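Local coordinates for beta-glucosidase (Saccharopolyspora erythraea D, PDB 5M6G), which probably hydrolyses terminal, non-reducing beta-D-glucosyl residues with release of beta-D-glucose, as a glycoside hydrolase of family 3, at residues A[166-170]-A[223-227]; A[125-131]-A[174-179]; A[438-444]-A[462-467]. All blocks are in the same frame, centred on the assembly; numbering follows the deposited sequence.

Interactions 1 and 2 belong to the N-terminal, TIM-barrel-related domain; interaction 3 lies in the C-terminal domain. The first two are neighbours, with centres 9 Å apart. Their segments alternate along the chain (125-131, 166-170, 174-179, 223-227), and helix 155-170 is followed, after a short loop, by strand 176-177. They also touch: Met227 N lies 2.8 Å from Asp175 O and Met227 O 2.9 Å from Ser177 N, probable hydrogen bonds. Interaction 3 comes later in the sequence, its centre 26 to 27 Å away. Each holds a magnesium ligand, but interactions 1 and 2 form one continuous part of the barrel domain bearing Asp129 and Phe178 of the sorbitol pocket, whereas interaction 3 is a separate packing site.

Interaction 1: A[166-170]-A[223-227]; sequences AEEVA and PSSVM. With MG (magnesium ion), chain E.
Val226 and Ser224, the two residues most covered here, lean against one flank of the C-terminal end of helix 155-170, with Ala166 and Ala170 as their main counterparts. Residues 166-170 are regular alpha helix (phi/psi near -60/-40), and Ala170 N donates to Ala166 O at 2.8 Å. The partner 223-227 is irregular: Pro223 and Ser224 make a bend (-64/-25, then -93/15), after which Ser225 to Met227 extend. The closest CA pairs are Ala166 with Val226 at 5.5 Å and Glu167 with Ser224 at 5.0 Å.

Val226, with chi1 t, brings CG2 to 3.5 Å from Ala166 O, 4.0 Å from Val169 CG1 and 4.2 Å from Ala170 CB, while its CB lies 3.9 Å from Ala166 CB. A branched aliphatic side chain suits this shallow apolar surface, where the two alanines let the loop approach closely: Ala166 CB comes to 3.2 Å from Ser224 O, and Ala170 CB to 4.0 Å from Ser224 CA. Ser224 rests its CB 3.6 Å from Glu167 CG. The contact is van der Waals packing of the loop before strand 229-233 on helix 155-170 of the TIM-barrel-related N-terminal domain.

Glu167, rotamer m then t, points its CA-to-CB bond away from the loop, and its OE1 binds magnesium at 1.9 Å; four waters and His401 complete the site. Its neighbour Glu168 hydrogen-bonds His401 as well. Val169 also packs on Ala130, and Met227 pairs through its backbone with Asp175 and Ser177, so the loop runs from the flank of helix 155-170 to the backbone of strand 176-177.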
ATOM      1  N   ALA A 166      -4.877 -11.437   2.688  1.00 13.34           N
ATOM      2  CA  ALA A 166      -4.959 -11.817   4.095  1.00 13.08           C
ATOM      3  C   ALA A 166      -4.564 -13.279   4.291  1.00 13.19           C
ATOM      4  O   ALA A 166      -3.876 -13.620   5.260  1.00 12.22           O
ATOM      5  CB  ALA A 166      -6.367 -11.551   4.626  1.00 12.17           C
ATOM      6  N   GLU A 167      -4.969 -14.153   3.363  1.00 10.95           N
ATOM      7  CA  GLU A 167      -4.558 -15.550   3.456  1.00 15.43           C
ATOM      8  C   GLU A 167      -3.047 -15.687   3.409  1.00 14.59           C
ATOM      9  O   GLU A 167      -2.465 -16.449   4.193  1.00 11.82           O
ATOM     10  CB  GLU A 167      -5.189 -16.370   2.338  1.00 22.93           C
ATOM     11  CG  GLU A 167      -6.591 -16.832   2.626  1.00 23.76           C
ATOM     12  CD  GLU A 167      -7.091 -17.755   1.544  1.00 31.07           C
ATOM     13  OE1 GLU A 167      -6.824 -17.465   0.356  1.00 28.04           O
ATOM     14  OE2 GLU A 167      -7.721 -18.776   1.877  1.00 34.47           O
ATOM     15  N   GLU A 168      -2.388 -14.959   2.494  1.00 11.56           N
ATOM     16  CA  GLU A 168      -0.946 -15.129   2.353  1.00 14.06           C
ATOM     17  C   GLU A 168      -0.203 -14.529   3.536  1.00 13.91           C
ATOM     18  O   GLU A 168       0.865 -15.028   3.914  1.00 13.73           O
ATOM     19  CB  GLU A 168      -0.473 -14.533   1.019  1.00 11.60           C
ATOM     20  CG  GLU A 168      -1.175 -15.199  -0.151  1.00 12.82           C
ATOM     21  CD  GLU A 168      -0.459 -15.022  -1.480  1.00 18.06           C
ATOM     22  OE1 GLU A 168       0.669 -14.489  -1.506  1.00 14.63           O
ATOM     23  OE2 GLU A 168      -1.036 -15.435  -2.497  1.00 14.62           O
ATOM     24  N   VAL A 169      -0.764 -13.480   4.138  1.00 13.32           N
ATOM     25  CA  VAL A 169      -0.173 -12.893   5.337  1.00 12.14           C
ATOM     26  C   VAL A 169      -0.384 -13.819   6.529  1.00 11.13           C
ATOM     27  O   VAL A 169       0.545 -14.092   7.295  1.00 12.38           O
ATOM     28  CB  VAL A 169      -0.757 -11.485   5.584  1.00 12.04           C
ATOM     29  CG1 VAL A 169      -0.352 -10.950   6.971  1.00  9.48           C
ATOM     30  CG2 VAL A 169      -0.306 -10.539   4.482  1.00 12.47           C
ATOM     31  N   ALA A 170      -1.602 -14.333   6.688  1.00 11.12           N
ATOM     32  CA  ALA A 170      -1.895 -15.188   7.834  1.00 13.33           C
ATOM     33  C   ALA A 170      -1.083 -16.476   7.790  1.00 14.92           C
ATOM     34  O   ALA A 170      -0.789 -17.057   8.843  1.00 14.89           O
ATOM     35  CB  ALA A 170      -3.391 -15.497   7.894  1.00 13.03           C
ATOM     36  N   PRO A 223      -9.984 -17.889  10.118  1.00 30.47           N
ATOM     37  CA  PRO A 223      -8.543 -17.999  10.374  1.00 24.62           C
ATOM     38  C   PRO A 223      -7.684 -17.068   9.528  1.00 23.76           C
ATOM     39  O   PRO A 223      -6.569 -16.738   9.946  1.00 31.15           O
ATOM     40  CB  PRO A 223      -8.256 -19.482  10.078  1.00 32.59           C
ATOM     41  CG  PRO A 223      -9.416 -19.953   9.250  1.00 33.10           C
ATOM     42  CD  PRO A 223     -10.578 -19.199   9.791  1.00 34.67           C
ATOM     43  N   SER A 224      -8.136 -16.632   8.356  1.00 18.39           N
ATOM     44  CA  SER A 224      -7.340 -15.712   7.559  1.00 17.01           C
ATOM     45  C   SER A 224      -7.688 -14.253   7.823  1.00 19.10           C
ATOM     46  O   SER A 224      -7.312 -13.388   7.026  1.00 21.76           O
ATOM     47  CB  SER A 224      -7.492 -16.024   6.069  1.00 16.21           C
ATOM     48  OG  SER A 224      -8.840 -15.898   5.659  1.00 26.75           O
ATOM     49  N   SER A 225      -8.399 -13.955   8.910  1.00 17.63           N
ATOM     50  CA  SER A 225      -8.671 -12.562   9.244  1.00 18.56           C
ATOM     51  C   SER A 225      -7.376 -11.856   9.615  1.00 17.57           C
ATOM     52  O   SER A 225      -6.640 -12.303  10.497  1.00 16.95           O
ATOM     53  CB  SER A 225      -9.672 -12.446  10.393  1.00 16.44           C
ATOM     54  OG  SER A 225     -10.033 -11.083  10.582  1.00 16.39           O
ATOM     55  N   VAL A 226      -7.107 -10.742   8.943  1.00 16.08           N
ATOM     56  CA  VAL A 226      -5.914  -9.940   9.168  1.00 11.63           C
ATOM     57  C   VAL A 226      -6.373  -8.505   9.394  1.00 14.08           C
ATOM     58  O   VAL A 226      -7.217  -7.997   8.645  1.00 13.99           O
ATOM     59  CB  VAL A 226      -4.944 -10.036   7.973  1.00 17.23           C
ATOM     60  CG1 VAL A 226      -3.951  -8.880   7.976  1.00 14.42           C
ATOM     61  CG2 VAL A 226      -4.230 -11.395   7.969  1.00 12.51           C
ATOM     62  N   MET A 227      -5.848  -7.863  10.433  1.00 11.48           N
ATOM     63  CA  MET A 227      -6.292  -6.507  10.723  1.00 11.46           C
ATOM     64  C   MET A 227      -5.814  -5.557   9.636  1.00 13.60           C
ATOM     65  O   MET A 227      -4.668  -5.628   9.182  1.00 13.90           O
ATOM     66  CB  MET A 227      -5.796  -6.041  12.093  1.00  9.94           C
ATOM     67  CG  MET A 227      -6.309  -4.652  12.461  1.00 13.38           C
ATOM     68  SD  MET A 227      -6.142  -4.265  14.220  1.00 15.65           S
ATOM     69  CE  MET A 227      -4.374  -4.121  14.377  1.00 12.22           C
TER
HETATM   70 MG    MG E 704      -7.372 -18.033  -1.423  1.00 27.47          MG
HETATM   71  O   HOH W   1      -9.410 -18.812  -0.697  1.00 30.47           O
HETATM   72  O   HOH W   2      -6.699 -19.841  -1.591  1.00 25.61           O
HETATM   73  O   HOH W   3      -8.330 -17.931  -3.312  1.00 30.58           O
HETATM   74  O   HOH W   4      -8.412 -16.059  -1.441  1.00 33.26           O

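Interaction 2: A[125-131]-A[174-179]; sequences IYGVDAV and IDWSFA. With MG (magnesium ion), chain F; SOR (sorbitol), chain L.
Asp129, chi1 m, accepts at OD1 from sorbitol O2 (2.7 Å) and at OD2 from sorbitol O4 (2.9 Å). Phe178 N donates to Val128 O at 2.8 Å, and beyond the end of strand 125-128 Ala130 O accepts from Ser177 OG (chi1 t) at 2.8 Å. Asp175 OD1 binds magnesium at 2.1 Å, with four waters and Gly173 O, while Asp175 OD2 accepts from Tyr126 N (3.1 Å) and is hydrogen-bonded to Tyr108 OH; Asp175 N donates to Tyr126 O (3.1 Å). A weak bond joins Val128 N to Trp176 O at 3.0 Å.

The strands 125-128 and 176-177 run parallel, Gly127 paired with Trp176 (CA-CA 4.6 Å) and Val128 with Ser177 (5.1 Å). Phe178 (chi1 m), centre of an inverse gamma turn, places CZ 3.8 Å from Gly127 CA, where a beta-carbon would clash; Val128 N lies over one face of its ring. Trp176 (chi1 t) sets CE3 3.8 Å from Ile125 CD1. Val128 (chi1 p) sets CG1 3.6 Å from Ile174 CG2, and Tyr126 CD1 is 3.7 Å from Ile174 CG1.

A carboxylate at a strand's C-terminal end, as in TIM-barrel glycosidases, here accepts from two sorbitol hydroxyls, consistent with a role in holding a sugar in the pocket.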
ATOM      1  N   ILE A 125       1.358  -8.766  18.708  1.00 12.68           N
ATOM      2  CA  ILE A 125       0.738  -8.519  17.407  1.00 13.85           C
ATOM      3  C   ILE A 125       1.843  -8.054  16.467  1.00 11.40           C
ATOM      4  O   ILE A 125       2.695  -7.239  16.846  1.00 11.50           O
ATOM      5  CB  ILE A 125      -0.429  -7.509  17.505  1.00 14.85           C
ATOM      6  CG1 ILE A 125      -1.274  -7.497  16.225  1.00 13.76           C
ATOM      7  CG2 ILE A 125       0.056  -6.092  17.842  1.00 10.79           C
ATOM      8  CD1 ILE A 125      -2.531  -6.639  16.342  1.00 10.21           C
ATOM      9  N   TYR A 126       1.885  -8.630  15.270  1.00 11.85           N
ATOM     10  CA  TYR A 126       2.950  -8.352  14.317  1.00 11.25           C
ATOM     11  C   TYR A 126       2.360  -7.622  13.118  1.00 10.85           C
ATOM     12  O   TYR A 126       1.355  -8.063  12.561  1.00 12.34           O
ATOM     13  CB  TYR A 126       3.637  -9.650  13.868  1.00 13.50           C
ATOM     14  CG  TYR A 126       5.038  -9.459  13.327  1.00 15.20           C
ATOM     15  CD1 TYR A 126       5.254  -8.852  12.086  1.00 15.69           C
ATOM     16  CD2 TYR A 126       6.148  -9.879  14.057  1.00 15.24           C
ATOM     17  CE1 TYR A 126       6.535  -8.679  11.590  1.00 13.65           C
ATOM     18  CE2 TYR A 126       7.435  -9.707  13.569  1.00 14.63           C
ATOM     19  CZ  TYR A 126       7.623  -9.108  12.333  1.00 15.32           C
ATOM     20  OH  TYR A 126       8.902  -8.932  11.854  1.00 13.96           O
ATOM     21  N   GLY A 127       2.977  -6.501  12.737  1.00 11.03           N
ATOM     22  CA  GLY A 127       2.518  -5.715  11.601  1.00  8.41           C
ATOM     23  C   GLY A 127       3.487  -5.700  10.433  1.00 13.68           C
ATOM     24  O   GLY A 127       4.687  -5.928  10.612  1.00 13.81           O
ATOM     25  N   VAL A 128       2.984  -5.438   9.227  1.00  9.80           N
ATOM     26  CA  VAL A 128       3.813  -5.448   8.030  1.00  9.20           C
ATOM     27  C   VAL A 128       3.100  -4.616   6.975  1.00 11.94           C
ATOM     28  O   VAL A 128       1.879  -4.462   7.011  1.00 10.93           O
ATOM     29  CB  VAL A 128       4.049  -6.901   7.539  1.00 10.48           C
ATOM     30  CG1 VAL A 128       2.779  -7.484   6.928  1.00 10.43           C
ATOM     31  CG2 VAL A 128       5.183  -6.958   6.540  1.00 13.61           C
ATOM     32  N   ASP A 129       3.858  -4.104   6.009  1.00 11.01           N
ATOM     33  CA  ASP A 129       3.255  -3.502   4.814  1.00 12.79           C
ATOM     34  C   ASP A 129       2.938  -4.617   3.824  1.00 12.75           C
ATOM     35  O   ASP A 129       3.811  -5.080   3.088  1.00 12.58           O
ATOM     36  CB  ASP A 129       4.178  -2.470   4.175  1.00 12.54           C
ATOM     37  CG  ASP A 129       4.432  -1.278   5.074  1.00 17.56           C
ATOM     38  OD1 ASP A 129       3.545  -0.395   5.167  1.00 17.21           O
ATOM     39  OD2 ASP A 129       5.524  -1.226   5.677  1.00 17.41           O
ATOM     40  N   ALA A 130       1.693  -5.080   3.829  1.00 10.93           N
ATOM     41  CA  ALA A 130       1.186  -5.948   2.773  1.00 13.34           C
ATOM     42  C   ALA A 130       0.213  -5.088   1.974  1.00 11.76           C
ATOM     43  O   ALA A 130      -1.001  -5.156   2.164  1.00 12.42           O
ATOM     44  CB  ALA A 130       0.523  -7.219   3.333  1.00 10.35           C
ATOM     45  N   VAL A 131       0.769  -4.257   1.077  1.00 11.03           N
ATOM     46  CA  VAL A 131       0.003  -3.203   0.407  1.00 12.12           C
ATOM     47  C   VAL A 131      -0.367  -3.528  -1.044  1.00 15.29           C
ATOM     48  O   VAL A 131      -1.165  -2.789  -1.644  1.00 14.54           O
ATOM     49  CB  VAL A 131       0.756  -1.856   0.463  1.00 13.81           C
ATOM     50  CG1 VAL A 131       0.930  -1.421   1.899  1.00 13.30           C
ATOM     51  CG2 VAL A 131       2.115  -1.974  -0.222  1.00 14.89           C
ATOM     52  N   ILE A 174       1.678 -13.260  10.595  1.00 13.16           N
ATOM     53  CA  ILE A 174       1.520 -11.823  10.783  1.00 13.75           C
ATOM     54  C   ILE A 174       0.040 -11.466  10.815  1.00 13.58           C
ATOM     55  O   ILE A 174      -0.769 -12.002  10.048  1.00 13.73           O
ATOM     56  CB  ILE A 174       2.288 -11.083   9.673  1.00 18.45           C
ATOM     57  CG1 ILE A 174       3.791 -11.356   9.831  1.00 13.69           C
ATOM     58  CG2 ILE A 174       1.969  -9.584   9.688  1.00 14.27           C
ATOM     59  CD1 ILE A 174       4.671 -10.798   8.702  1.00 11.32           C
ATOM     60  N   ASP A 175      -0.323 -10.573  11.737  1.00 12.10           N
ATOM     61  CA  ASP A 175      -1.704 -10.358  12.126  1.00 10.28           C
ATOM     62  C   ASP A 175      -2.320  -9.112  11.535  1.00  9.84           C
ATOM     63  O   ASP A 175      -3.522  -8.908  11.703  1.00 12.52           O
ATOM     64  CB  ASP A 175      -1.790 -10.246  13.652  1.00 14.88           C
ATOM     65  CG  ASP A 175      -1.055 -11.362  14.328  1.00 17.26           C
ATOM     66  OD1 ASP A 175      -1.538 -12.504  14.197  1.00 16.19           O
ATOM     67  OD2 ASP A 175       0.010 -11.106  14.923  1.00 13.98           O
ATOM     68  N   TRP A 176      -1.533  -8.286  10.860  1.00 11.76           N
ATOM     69  CA  TRP A 176      -1.868  -6.871  10.734  1.00 10.11           C
ATOM     70  C   TRP A 176      -1.103  -6.310   9.551  1.00 12.02           C
ATOM     71  O   TRP A 176       0.130  -6.368   9.539  1.00 12.55           O
ATOM     72  CB  TRP A 176      -1.495  -6.160  12.048  1.00 10.69           C
ATOM     73  CG  TRP A 176      -1.720  -4.676  12.146  1.00 11.00           C
ATOM     74  CD1 TRP A 176      -2.387  -3.854  11.269  1.00 12.35           C
ATOM     75  CD2 TRP A 176      -1.249  -3.835  13.210  1.00 10.94           C
ATOM     76  NE1 TRP A 176      -2.366  -2.547  11.742  1.00 11.18           N
ATOM     77  CE2 TRP A 176      -1.665  -2.513  12.924  1.00 10.54           C
ATOM     78  CE3 TRP A 176      -0.514  -4.076  14.384  1.00 11.25           C
ATOM     79  CZ2 TRP A 176      -1.377  -1.439  13.773  1.00 13.11           C
ATOM     80  CZ3 TRP A 176      -0.228  -3.009  15.228  1.00 11.88           C
ATOM     81  CH2 TRP A 176      -0.662  -1.706  14.918  1.00 13.04           C
ATOM     82  N   SER A 177      -1.823  -5.813   8.547  1.00 10.62           N
ATOM     83  CA  SER A 177      -1.206  -5.149   7.409  1.00 11.86           C
ATOM     84  C   SER A 177      -1.463  -3.654   7.482  1.00 11.68           C
ATOM     85  O   SER A 177      -2.558  -3.222   7.853  1.00 13.05           O
ATOM     86  CB  SER A 177      -1.734  -5.680   6.075  1.00 12.91           C
ATOM     87  OG  SER A 177      -1.134  -4.973   4.998  1.00 11.22           O
ATOM     88  N   PHE A 178      -0.449  -2.869   7.118  1.00 11.46           N
ATOM     89  CA  PHE A 178      -0.578  -1.414   7.034  1.00 11.22           C
ATOM     90  C   PHE A 178      -1.170  -1.070   5.665  1.00 11.62           C
ATOM     91  O   PHE A 178      -0.516  -0.521   4.781  1.00 12.64           O
ATOM     92  CB  PHE A 178       0.772  -0.750   7.272  1.00 12.00           C
ATOM     93  CG  PHE A 178       1.450  -1.192   8.566  1.00 14.22           C
ATOM     94  CD1 PHE A 178       0.742  -1.250   9.757  1.00 12.06           C
ATOM     95  CD2 PHE A 178       2.793  -1.551   8.577  1.00 14.57           C
ATOM     96  CE1 PHE A 178       1.367  -1.655  10.944  1.00 14.04           C
ATOM     97  CE2 PHE A 178       3.424  -1.953   9.747  1.00 15.86           C
ATOM     98  CZ  PHE A 178       2.710  -2.011  10.937  1.00 13.64           C
ATOM     99  N   ALA A 179      -2.440  -1.435   5.506  1.00 11.73           N
ATOM    100  CA  ALA A 179      -3.164  -1.314   4.245  1.00 12.91           C
ATOM    101  C   ALA A 179      -4.659  -1.347   4.548  1.00 11.66           C
ATOM    102  O   ALA A 179      -5.086  -2.054   5.470  1.00 16.11           O
ATOM    103  CB  ALA A 179      -2.777  -2.459   3.275  1.00  9.59           C
TER
HETATM  104 MG    MG F 705      -1.541 -14.301  13.009  1.00 21.23          MG
HETATM  105  C1  SOR L 711       3.523   3.838   5.670  1.00 25.88           C
HETATM  106  C2  SOR L 711       4.223   2.524   5.968  1.00 38.96           C
HETATM  107  C3  SOR L 711       5.565   2.819   6.630  1.00 43.25           C
HETATM  108  C4  SOR L 711       6.463   1.585   6.630  1.00 31.59           C
HETATM  109  C5  SOR L 711       7.951   1.927   6.748  1.00 40.79           C
HETATM  110  C6  SOR L 711       8.754   0.683   6.377  1.00 25.74           C
HETATM  111  O1  SOR L 711       2.596   3.679   4.624  1.00 22.27           O
HETATM  112  O2  SOR L 711       3.417   1.735   6.824  1.00 26.60           O
HETATM  113  O3  SOR L 711       5.324   3.231   7.951  1.00 35.74           O
HETATM  114  O4  SOR L 711       6.090   0.724   7.687  1.00 40.21           O
HETATM  115  O5  SOR L 711       8.317   3.018   5.912  1.00 37.75           O
HETATM  116  O6  SOR L 711      10.091   1.028   6.079  1.00 35.41           O
HETATM  117  O   HOH W   5      -2.558 -13.716  11.221  1.00 15.20           O
HETATM  118  O   HOH W   6      -1.028 -15.101  14.977  1.00 20.70           O
HETATM  119  O   HOH W   7      -3.349 -14.729  13.797  1.00 20.53           O
HETATM  120  O   HOH W   8      -1.625 -16.236  12.379  1.00 24.75           O

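Interaction 3: A[438-444]-A[462-467]; sequences ADDIGNQ and GTTILE. With MG (magnesium ion), chain G.
Two helix starts meet in this polar, capped junction of the C-terminal domain, where the loop leading to helix 441-445 lies against the loop leading to helix 465-472. The nearest CA atoms are those of Asp439 and Thr464, 5.1 Å apart.

Both helices carry an N-cap. Asp440 OD1 accepts from Asn443 N at 2.8 Å. Thr464 and Glu467 form a capping box: Glu467 N donates to Thr464 OG1 (3.1 Å) and Thr464 N to Glu467 OE1 (2.9 Å). Asp439 (phi/psi -141/56, chi1 t) brings its side-chain end to Thr464 (chi1 p), whose OG1 donates to Asp439 OD1 at 2.7 Å, a double role that suits a hydroxyl. Water 9 bridges Asp439 OD1 (2.8 Å) to Glu467 OE2 (2.9 Å), mediating between like charges.

Leu466 N donates to Ala438 O at 2.7 Å, in the first turn, where amides have no helical acceptor. Gln444, chi1 p, uses both ends of its amide: NE2 donates to Thr463 O at 2.9 Å and bonds Gly563 O, and OE1 accepts weakly from Ile465 N at 3.4 Å. Ile441, m,m, lays CD1 3.5 Å from Gly462 C; an ideal CB on Gly462 would stand a tight 3.3 Å from Ile441 CD1, so lacking a side chain lets the isoleucine approach. Gly462 O binds magnesium at 2.2 Å, with five waters.

Around the junction, Ala438 and Leu466 pack on strands 431-434 and 478-480, while Thr463 and Ile465 touch helix 567-573.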
ATOM      1  N   ALA A 438       9.472  -3.537 -20.456  1.00 10.00           N
ATOM      2  CA  ALA A 438       8.846  -4.634 -21.193  1.00 15.49           C
ATOM      3  C   ALA A 438       9.103  -6.002 -20.568  1.00 13.75           C
ATOM      4  O   ALA A 438       8.271  -6.910 -20.712  1.00 13.02           O
ATOM      5  CB  ALA A 438       9.345  -4.647 -22.647  1.00 13.30           C
ATOM      6  N   ASP A 439      10.252  -6.185 -19.922  1.00 11.84           N
ATOM      7  CA  ASP A 439      10.721  -7.507 -19.519  1.00 11.25           C
ATOM      8  C   ASP A 439      11.369  -7.410 -18.140  1.00 14.55           C
ATOM      9  O   ASP A 439      12.518  -7.789 -17.930  1.00 15.72           O
ATOM     10  CB  ASP A 439      11.716  -8.067 -20.541  1.00 13.25           C
ATOM     11  CG  ASP A 439      12.048  -9.535 -20.304  1.00 15.37           C
ATOM     12  OD1 ASP A 439      11.170 -10.279 -19.829  1.00 15.00           O
ATOM     13  OD2 ASP A 439      13.187  -9.955 -20.613  1.00 15.89           O
ATOM     14  N   ASP A 440      10.624  -6.900 -17.160  1.00 13.39           N
ATOM     15  CA  ASP A 440      11.250  -6.606 -15.872  1.00 16.37           C
ATOM     16  C   ASP A 440      10.188  -6.729 -14.784  1.00 15.50           C
ATOM     17  O   ASP A 440       9.341  -5.846 -14.638  1.00 15.17           O
ATOM     18  CB  ASP A 440      11.891  -5.225 -15.885  1.00 15.14           C
ATOM     19  CG  ASP A 440      12.883  -5.031 -14.753  1.00 21.14           C
ATOM     20  OD1 ASP A 440      12.457  -4.981 -13.579  1.00 17.73           O
ATOM     21  OD2 ASP A 440      14.094  -4.920 -15.038  1.00 24.36           O
ATOM     22  N   ILE A 441      10.252  -7.830 -14.029  1.00 13.88           N
ATOM     23  CA  ILE A 441       9.304  -8.071 -12.944  1.00 14.57           C
ATOM     24  C   ILE A 441       9.325  -6.916 -11.957  1.00 14.70           C
ATOM     25  O   ILE A 441       8.275  -6.423 -11.521  1.00 14.22           O
ATOM     26  CB  ILE A 441       9.633  -9.404 -12.247  1.00 16.09           C
ATOM     27  CG1 ILE A 441       9.418 -10.575 -13.207  1.00 17.57           C
ATOM     28  CG2 ILE A 441       8.828  -9.552 -10.967  1.00 15.19           C
ATOM     29  CD1 ILE A 441       7.961 -10.829 -13.534  1.00 13.64           C
ATOM     30  N   GLY A 442      10.522  -6.470 -11.582  1.00 11.68           N
ATOM     31  CA  GLY A 442      10.614  -5.438 -10.560  1.00 10.50           C
ATOM     32  C   GLY A 442      10.080  -4.097 -11.035  1.00 16.48           C
ATOM     33  O   GLY A 442       9.394  -3.396 -10.290  1.00 12.98           O
ATOM     34  N   ASN A 443      10.387  -3.716 -12.279  1.00 14.01           N
ATOM     35  CA  ASN A 443       9.846  -2.458 -12.797  1.00 13.41           C
ATOM     36  C   ASN A 443       8.325  -2.516 -12.905  1.00 13.69           C
ATOM     37  O   ASN A 443       7.635  -1.537 -12.594  1.00 13.99           O
ATOM     38  CB  ASN A 443      10.457  -2.112 -14.157  1.00 14.92           C
ATOM     39  CG  ASN A 443      11.926  -1.720 -14.068  1.00 18.42           C
ATOM     40  OD1 ASN A 443      12.460  -1.488 -12.980  1.00 13.64           O
ATOM     41  ND2 ASN A 443      12.590  -1.655 -15.227  1.00 15.29           N
ATOM     42  N   GLN A 444       7.779  -3.653 -13.344  1.00 15.61           N
ATOM     43  CA  GLN A 444       6.330  -3.739 -13.474  1.00 12.89           C
ATOM     44  C   GLN A 444       5.652  -3.837 -12.114  1.00 13.50           C
ATOM     45  O   GLN A 444       4.450  -3.595 -12.015  1.00 12.47           O
ATOM     46  CB  GLN A 444       5.935  -4.924 -14.363  1.00 14.67           C
ATOM     47  CG  GLN A 444       5.983  -6.303 -13.685  1.00 13.16           C
ATOM     48  CD  GLN A 444       5.754  -7.445 -14.666  1.00 13.18           C
ATOM     49  OE1 GLN A 444       6.216  -7.394 -15.811  1.00 15.73           O
ATOM     50  NE2 GLN A 444       5.053  -8.491 -14.218  1.00 12.35           N
ATOM     51  N   GLY A 462       6.979 -14.404 -11.134  1.00 12.96           N
ATOM     52  CA  GLY A 462       5.929 -13.788 -11.908  1.00 14.61           C
ATOM     53  C   GLY A 462       6.232 -13.918 -13.386  1.00 13.79           C
ATOM     54  O   GLY A 462       7.119 -14.671 -13.799  1.00 14.31           O
ATOM     55  N   THR A 463       5.452 -13.195 -14.165  1.00 13.04           N
ATOM     56  CA  THR A 463       5.535 -13.214 -15.619  1.00 13.65           C
ATOM     57  C   THR A 463       5.683 -11.783 -16.113  1.00 16.83           C
ATOM     58  O   THR A 463       4.879 -10.922 -15.742  1.00 12.64           O
ATOM     59  CB  THR A 463       4.276 -13.847 -16.224  1.00 11.35           C
ATOM     60  OG1 THR A 463       4.139 -15.200 -15.753  1.00 17.34           O
ATOM     61  CG2 THR A 463       4.337 -13.805 -17.754  1.00 12.58           C
ATOM     62  N   THR A 464       6.699 -11.529 -16.942  1.00 13.17           N
ATOM     63  CA  THR A 464       6.890 -10.178 -17.458  1.00 13.88           C
ATOM     64  C   THR A 464       5.901  -9.886 -18.583  1.00 13.03           C
ATOM     65  O   THR A 464       5.230 -10.773 -19.118  1.00 12.69           O
ATOM     66  CB  THR A 464       8.330  -9.953 -17.946  1.00 15.48           C
ATOM     67  OG1 THR A 464       8.568 -10.655 -19.181  1.00 14.16           O
ATOM     68  CG2 THR A 464       9.332 -10.421 -16.899  1.00 16.19           C
ATOM     69  N   ILE A 465       5.795  -8.604 -18.925  1.00 11.70           N
ATOM     70  CA  ILE A 465       4.889  -8.197 -19.991  1.00 11.25           C
ATOM     71  C   ILE A 465       5.326  -8.810 -21.319  1.00 14.06           C
ATOM     72  O   ILE A 465       4.494  -9.279 -22.105  1.00 11.07           O
ATOM     73  CB  ILE A 465       4.814  -6.656 -20.051  1.00 12.39           C
ATOM     74  CG1 ILE A 465       4.166  -6.128 -18.757  1.00 12.63           C
ATOM     75  CG2 ILE A 465       4.063  -6.204 -21.290  1.00 11.72           C
ATOM     76  CD1 ILE A 465       4.205  -4.613 -18.576  1.00 13.91           C
ATOM     77  N   LEU A 466       6.638  -8.840 -21.569  1.00 12.70           N
ATOM     78  CA  LEU A 466       7.175  -9.466 -22.779  1.00 13.67           C
ATOM     79  C   LEU A 466       6.864 -10.956 -22.826  1.00 12.40           C
ATOM     80  O   LEU A 466       6.564 -11.510 -23.893  1.00 13.20           O
ATOM     81  CB  LEU A 466       8.685  -9.245 -22.853  1.00 15.19           C
ATOM     82  CG  LEU A 466       9.416 -10.048 -23.949  1.00 15.62           C
ATOM     83  CD1 LEU A 466       8.991  -9.568 -25.352  1.00 17.65           C
ATOM     84  CD2 LEU A 466      10.926  -9.975 -23.771  1.00 14.60           C
ATOM     85  N   GLU A 467       6.935 -11.629 -21.679  1.00 12.21           N
ATOM     86  CA  GLU A 467       6.615 -13.050 -21.660  1.00 13.92           C
ATOM     87  C   GLU A 467       5.136 -13.278 -21.936  1.00 12.71           C
ATOM     88  O   GLU A 467       4.766 -14.226 -22.644  1.00 13.08           O
ATOM     89  CB  GLU A 467       7.034 -13.656 -20.322  1.00 15.14           C
ATOM     90  CG  GLU A 467       8.548 -13.701 -20.149  1.00 13.09           C
ATOM     91  CD  GLU A 467       8.961 -14.095 -18.745  1.00 20.76           C
ATOM     92  OE1 GLU A 467       8.133 -13.947 -17.818  1.00 15.83           O
ATOM     93  OE2 GLU A 467      10.108 -14.563 -18.577  1.00 15.95           O
TER
HETATM   94 MG    MG G 706       9.236 -15.108 -13.810  1.00 27.85          MG
HETATM   95  O   HOH W   9      12.121 -12.420 -18.360  1.00 19.74           O
HETATM   96  O   HOH W  10       8.847 -16.512 -12.128  1.00 19.45           O
HETATM   97  O   HOH W  11       9.567 -13.689 -15.227  1.00 16.40           O
HETATM   98  O   HOH W  12      11.341 -15.532 -13.883  1.00 22.48           O
HETATM   99  O   HOH W  13       9.969 -13.656 -12.141  1.00 21.22           O
HETATM  100  O   HOH W  14       8.668 -16.591 -15.168  1.00 28.79           O